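Local coordinates for tyrosine-protein phosphatase YwqE (Bacillus subtilis, PDB 3QY7) that removes phosphate from tyrosine residues of phosphorylated proteins as a manganese-dependent phosphatase of the PHP type, at residues N202-T205 and Q206-L209; A208-V211 and L212-F216. One frame throughout, in Å; residues are numbered along the deposited sequence. Where two conformers were deposited one is given.

Contact 1 (N202-T205 and Q206-L209); sequences NFHT and QEAL
Two backbone hydrogen bonds join His-204 and Thr-205 to the first turn of the helix that follows them. The N-H of Ala-208 reaches His-204 O at 3.1 Å, and the N-H of Leu-209 meets Thr-205 O, also at 3.1 Å. Both are ordinary i+4 bonds, the first of helix 205-216, and His-204 is the N-cap. Its own backbone is in the left-handed region (phi 58°), less common for residues with a side chain, and here the bend turns the incoming chain into the helix.

A polar side-chain contact lies outside these bonds. Glu-207 has two conformers, and what follows describes one, so its carboxylate contacts are less certain. In it the side chain comes back over the N-cap residue, bent at chi2 (91°). Glu-207 OE1 lies 3.3 Å from His-204 C. Glu-207 OE2 is 3.5 Å from His-204 ND1, at an angle too poor for a hydrogen bond. The carboxylate and the imidazole are turned 38° from each other. A glutamate suits the first turn, where its negative charge would probably interact well with the positive end of the helix dipole. Glu-207 OE1 also has a hydrogen bond from Gln-32 NE2.

The segment is the loop-to-helix junction that follows strand 190-192, one of the parallel strands of this TIM-barrel-like PHP fold.

Van der Waals contacts use the other sides of the turn. Leu-209 CG rests against the carbonyl oxygen Thr-205 O at 3.4 Å. The apolar pair is Thr-205 CG2 and Leu-209 CD1, 4.4 Å apart, and the Leu-209 side chain also rests on Pro-221 and Thr-225 of helix 219-232. The small side chain of Ala-208 lets the helix lie close to Ser-164 and Leu-167 of helix 164-168. On the exposed side, Gln-206 NE2 donates to Gln-32 O.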
loop_
_atom_site.group_PDB
_atom_site.type_symbol
_atom_site.label_atom_id
_atom_site.label_comp_id
_atom_site.label_asym_id
_atom_site.label_seq_id
_atom_site.Cartn_x
_atom_site.Cartn_y
_atom_site.Cartn_z
ATOM N N ASN A 202 -9.291 9.920 -1.967
ATOM C CA ASN A 202 -9.838 9.418 -0.742
ATOM C C ASN A 202 -9.965 7.886 -0.698
ATOM O O ASN A 202 -9.225 7.262 -1.346
ATOM C CB ASN A 202 -11.106 10.124 -0.404
ATOM C CG ASN A 202 -12.093 9.998 -1.457
ATOM O OD1 ASN A 202 -11.957 9.177 -2.316
ATOM N ND2 ASN A 202 -13.121 10.770 -1.386
ATOM N N PHE A 203 -10.795 7.310 0.135
ATOM C CA PHE A 203 -10.714 5.880 0.319
ATOM C C PHE A 203 -11.378 4.944 -0.742
ATOM O O PHE A 203 -10.688 4.181 -1.362
ATOM C CB PHE A 203 -11.229 5.536 1.720
ATOM C CG PHE A 203 -10.338 6.008 2.820
ATOM C CD1 PHE A 203 -10.375 7.309 3.227
ATOM C CD2 PHE A 203 -9.437 5.180 3.433
ATOM C CE1 PHE A 203 -9.559 7.759 4.175
ATOM C CE2 PHE A 203 -8.653 5.641 4.374
ATOM C CZ PHE A 203 -8.692 6.944 4.745
ATOM N N HIS A 204 -12.685 5.087 -0.961
ATOM C CA HIS A 204 -13.385 4.283 -1.972
ATOM C C HIS A 204 -13.261 2.771 -1.745
ATOM O O HIS A 204 -13.301 1.953 -2.670
ATOM C CB HIS A 204 -13.024 4.768 -3.386
ATOM C CG HIS A 204 -13.819 5.972 -3.779
ATOM N ND1 HIS A 204 -15.048 5.877 -4.397
ATOM C CD2 HIS A 204 -13.629 7.286 -3.527
ATOM C CE1 HIS A 204 -15.552 7.086 -4.564
ATOM N NE2 HIS A 204 -14.702 7.960 -4.056
ATOM N N THR A 205 -13.141 2.428 -0.469
ATOM C CA THR A 205 -12.902 1.070 -0.018
ATOM C C THR A 205 -14.034 0.108 -0.391
ATOM O O THR A 205 -13.796 -0.933 -1.013
ATOM C CB THR A 205 -12.704 1.061 1.514
ATOM O OG1 THR A 205 -11.829 2.142 1.885
ATOM C CG2 THR A 205 -12.111 -0.247 1.968
ATOM N N GLN A 206 -15.257 0.459 -0.006
ATOM C CA GLN A 206 -16.416 -0.393 -0.274
ATOM C C GLN A 206 -16.712 -0.480 -1.762
ATOM O O GLN A 206 -17.082 -1.561 -2.266
ATOM C CB GLN A 206 -17.631 0.103 0.511
ATOM C CG GLN A 206 -17.482 -0.088 2.023
ATOM C CD GLN A 206 -17.347 -1.538 2.466
ATOM O OE1 GLN A 206 -17.881 -2.458 1.840
ATOM N NE2 GLN A 206 -16.629 -1.746 3.556
ATOM N N GLU A 207 -16.516 0.632 -2.457
ATOM C CA GLU A 207 -16.731 0.700 -3.894
ATOM C C GLU A 207 -15.840 -0.312 -4.625
ATOM O O GLU A 207 -16.322 -1.079 -5.468
ATOM C CB GLU A 207 -16.521 2.135 -4.370
ATOM C CG GLU A 207 -17.563 3.114 -3.797
ATOM C CD GLU A 207 -17.193 3.816 -2.474
ATOM O OE1 GLU A 207 -16.479 3.260 -1.592
ATOM O OE2 GLU A 207 -17.676 4.968 -2.316
ATOM N N ALA A 208 -14.557 -0.335 -4.261
ATOM C CA ALA A 208 -13.589 -1.286 -4.808
ATOM C C ALA A 208 -13.942 -2.739 -4.498
ATOM O O ALA A 208 -13.820 -3.598 -5.372
ATOM C CB ALA A 208 -12.167 -0.955 -4.329
ATOM N N LEU A 209 -14.381 -3.012 -3.265
ATOM C CA LEU A 209 -14.753 -4.376 -2.881
ATOM C C LEU A 209 -15.964 -4.831 -3.678
ATOM O O LEU A 209 -16.021 -5.969 -4.126
ATOM C CB LEU A 209 -15.033 -4.485 -1.381
ATOM C CG LEU A 209 -13.760 -4.287 -0.556
ATOM C CD1 LEU A 209 -14.125 -4.052 0.902
ATOM C CD2 LEU A 209 -12.846 -5.485 -0.676
#

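Contact 2 (A208-V211 and L212-F216); sequences ALYV and LEKEF
Lys-214 lays its aliphatic chain over one face of the Tyr-210 ring, one turn earlier in the helix. Lys-214 CE makes a CH-pi contact 3.8 Å from the centroid of the Tyr-210 ring. It stands 25° off the ring normal, displaced toward the rim. Lys-214 CD touches Tyr-210 CZ at 3.5 Å. Tyr-210 has CG opposite its backbone N (chi1 -175°), which leans the ring toward the C-terminal end, and the bend of Lys-214 at chi3 carries its chain obliquely across the face, from the CE1 side by way of CZ to CE2. A long, flexible lysine and a broad phenol suit this exposed side, where the methylenes gain apolar cover; both residues also touch a crystal neighbour.

Next to this pair, Val-211 O receives two donors, Glu-215 N at 3.0 Å and a water at 3.1 Å. The same water gives its other hydrogen to Glu-215 OE2 at 2.7 Å, so it bridges the carbonyl and the carboxylate, which the bent chain of Glu-215 brings close.

Behind the side chains stand regular i+4 bonds of an amphipathic helix, the last turns of helix 205-216 on the outside of the TIM-barrel-like fold. Leu-212 N donates to Ala-208 O, Glu-213 N to Leu-209 O at 2.8 Å, and Lys-214 N to Tyr-210 O. Leu-212 sets its CG 3.4 Å from Ala-208 O and turns its methyls into the buried side.

Farther out, that apolar side meets other helices. Leu-212 packs on Leu-220 and Pro-221 of helix 219-232 and on Leu-167 of helix 164-168. At the C-terminal end, Phe-216 covers Glu-215 CB with one ring face and rests on Leu-180 and Val-183 of helix 173-184.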
loop_
_atom_site.group_PDB
_atom_site.type_symbol
_atom_site.label_atom_id
_atom_site.label_comp_id
_atom_site.label_asym_id
_atom_site.label_seq_id
_atom_site.Cartn_x
_atom_site.Cartn_y
_atom_site.Cartn_z
ATOM N N ALA A 208 -14.557 -0.335 -4.261
ATOM C CA ALA A 208 -13.589 -1.286 -4.808
ATOM C C ALA A 208 -13.942 -2.739 -4.498
ATOM O O ALA A 208 -13.820 -3.598 -5.372
ATOM C CB ALA A 208 -12.167 -0.955 -4.329
ATOM N N LEU A 209 -14.381 -3.012 -3.265
ATOM C CA LEU A 209 -14.753 -4.376 -2.881
ATOM C C LEU A 209 -15.964 -4.831 -3.678
ATOM O O LEU A 209 -16.021 -5.969 -4.126
ATOM C CB LEU A 209 -15.033 -4.485 -1.381
ATOM C CG LEU A 209 -13.760 -4.287 -0.556
ATOM C CD1 LEU A 209 -14.125 -4.052 0.902
ATOM C CD2 LEU A 209 -12.846 -5.485 -0.676
ATOM N N TYR A 210 -16.915 -3.929 -3.888
ATOM C CA TYR A 210 -18.101 -4.286 -4.672
ATOM C C TYR A 210 -17.717 -4.621 -6.123
ATOM O O TYR A 210 -18.221 -5.581 -6.700
ATOM C CB TYR A 210 -19.153 -3.176 -4.616
ATOM C CG TYR A 210 -20.456 -3.526 -5.307
ATOM C CD1 TYR A 210 -21.095 -4.738 -5.067
ATOM C CD2 TYR A 210 -21.050 -2.628 -6.194
ATOM C CE1 TYR A 210 -22.310 -5.052 -5.699
ATOM C CE2 TYR A 210 -22.258 -2.931 -6.831
ATOM C CZ TYR A 210 -22.872 -4.149 -6.588
ATOM O OH TYR A 210 -24.065 -4.449 -7.224
ATOM N N VAL A 211 -16.821 -3.832 -6.702
ATOM C CA VAL A 211 -16.314 -4.114 -8.040
ATOM C C VAL A 211 -15.683 -5.509 -8.082
ATOM O O VAL A 211 -15.976 -6.307 -8.979
ATOM C CB VAL A 211 -15.319 -3.021 -8.502
ATOM C CG1 VAL A 211 -14.475 -3.498 -9.683
ATOM C CG2 VAL A 211 -16.070 -1.739 -8.845
ATOM N N LEU A 212 -14.849 -5.819 -7.088
ATOM C CA LEU A 212 -14.236 -7.144 -6.989
ATOM C C LEU A 212 -15.240 -8.280 -6.834
ATOM O O LEU A 212 -15.079 -9.338 -7.450
ATOM C CB LEU A 212 -13.223 -7.190 -5.835
ATOM C CG LEU A 212 -11.962 -6.361 -6.062
ATOM C CD1 LEU A 212 -11.147 -6.329 -4.769
ATOM C CD2 LEU A 212 -11.144 -6.918 -7.227
ATOM N N GLU A 213 -16.266 -8.064 -6.011
ATOM C CA GLU A 213 -17.293 -9.076 -5.770
ATOM C C GLU A 213 -18.082 -9.328 -7.052
ATOM O O GLU A 213 -18.364 -10.479 -7.399
ATOM C CB GLU A 213 -18.215 -8.634 -4.632
ATOM C CG GLU A 213 -19.095 -9.745 -4.038
ATOM C CD GLU A 213 -20.438 -9.911 -4.743
ATOM O OE1 GLU A 213 -21.194 -10.838 -4.368
ATOM O OE2 GLU A 213 -20.753 -9.127 -5.669
ATOM N N LYS A 214 -18.424 -8.259 -7.768
ATOM C CA LYS A 214 -19.166 -8.410 -9.027
ATOM C C LYS A 214 -18.354 -9.133 -10.098
ATOM O O LYS A 214 -18.904 -9.944 -10.852
ATOM C CB LYS A 214 -19.636 -7.055 -9.562
ATOM C CG LYS A 214 -20.821 -6.459 -8.808
ATOM C CD LYS A 214 -21.384 -5.226 -9.519
ATOM C CE LYS A 214 -20.401 -4.068 -9.526
ATOM N NZ LYS A 214 -20.883 -2.895 -10.327
ATOM N N GLU A 215 -17.054 -8.840 -10.167
ATOM C CA GLU A 215 -16.173 -9.379 -11.219
ATOM C C GLU A 215 -15.670 -10.796 -10.981
ATOM O O GLU A 215 -15.493 -11.567 -11.949
ATOM C CB GLU A 215 -14.972 -8.454 -11.455
ATOM C CG GLU A 215 -15.317 -7.131 -12.125
ATOM C CD GLU A 215 -16.165 -7.299 -13.382
ATOM O OE1 GLU A 215 -15.761 -8.082 -14.271
ATOM O OE2 GLU A 215 -17.239 -6.658 -13.471
ATOM N N PHE A 216 -15.441 -11.143 -9.715
ATOM C CA PHE A 216 -14.739 -12.385 -9.380
ATOM C C PHE A 216 -15.466 -13.280 -8.389
ATOM O O PHE A 216 -15.016 -14.407 -8.130
ATOM C CB PHE A 216 -13.340 -12.077 -8.827
ATOM C CG PHE A 216 -12.488 -11.266 -9.746
ATOM C CD1 PHE A 216 -11.968 -11.816 -10.913
ATOM C CD2 PHE A 216 -12.195 -9.945 -9.440
ATOM C CE1 PHE A 216 -11.165 -11.049 -11.767
ATOM C CE2 PHE A 216 -11.407 -9.169 -10.272
ATOM C CZ PHE A 216 -10.884 -9.726 -11.448
HETATM O O HOH W 1 -17.344 -4.975 -11.400
#

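Contacts 1 and 2 are successive parts of helix 205-216, share Ala-208 and Leu-209, and have centres about 10 Å apart. Contact 1 starts the helix, its centre about 14 Å from that of the chain; contact 2 ends it, about 19 Å out. Ala-208 donates its N-H in contact 1 and offers its carbonyl in contact 2, and Leu-209 does the same, so the hydrogen bonding is continuous. The loop entering contact 1 also carries, a few residues earlier, Asp-194, an iron ligand, and His-196, a magnesium ligand. Contact 1 is therefore the nearer in sequence to these ligands of the three-metal cluster, and neither contact contains a metal ligand.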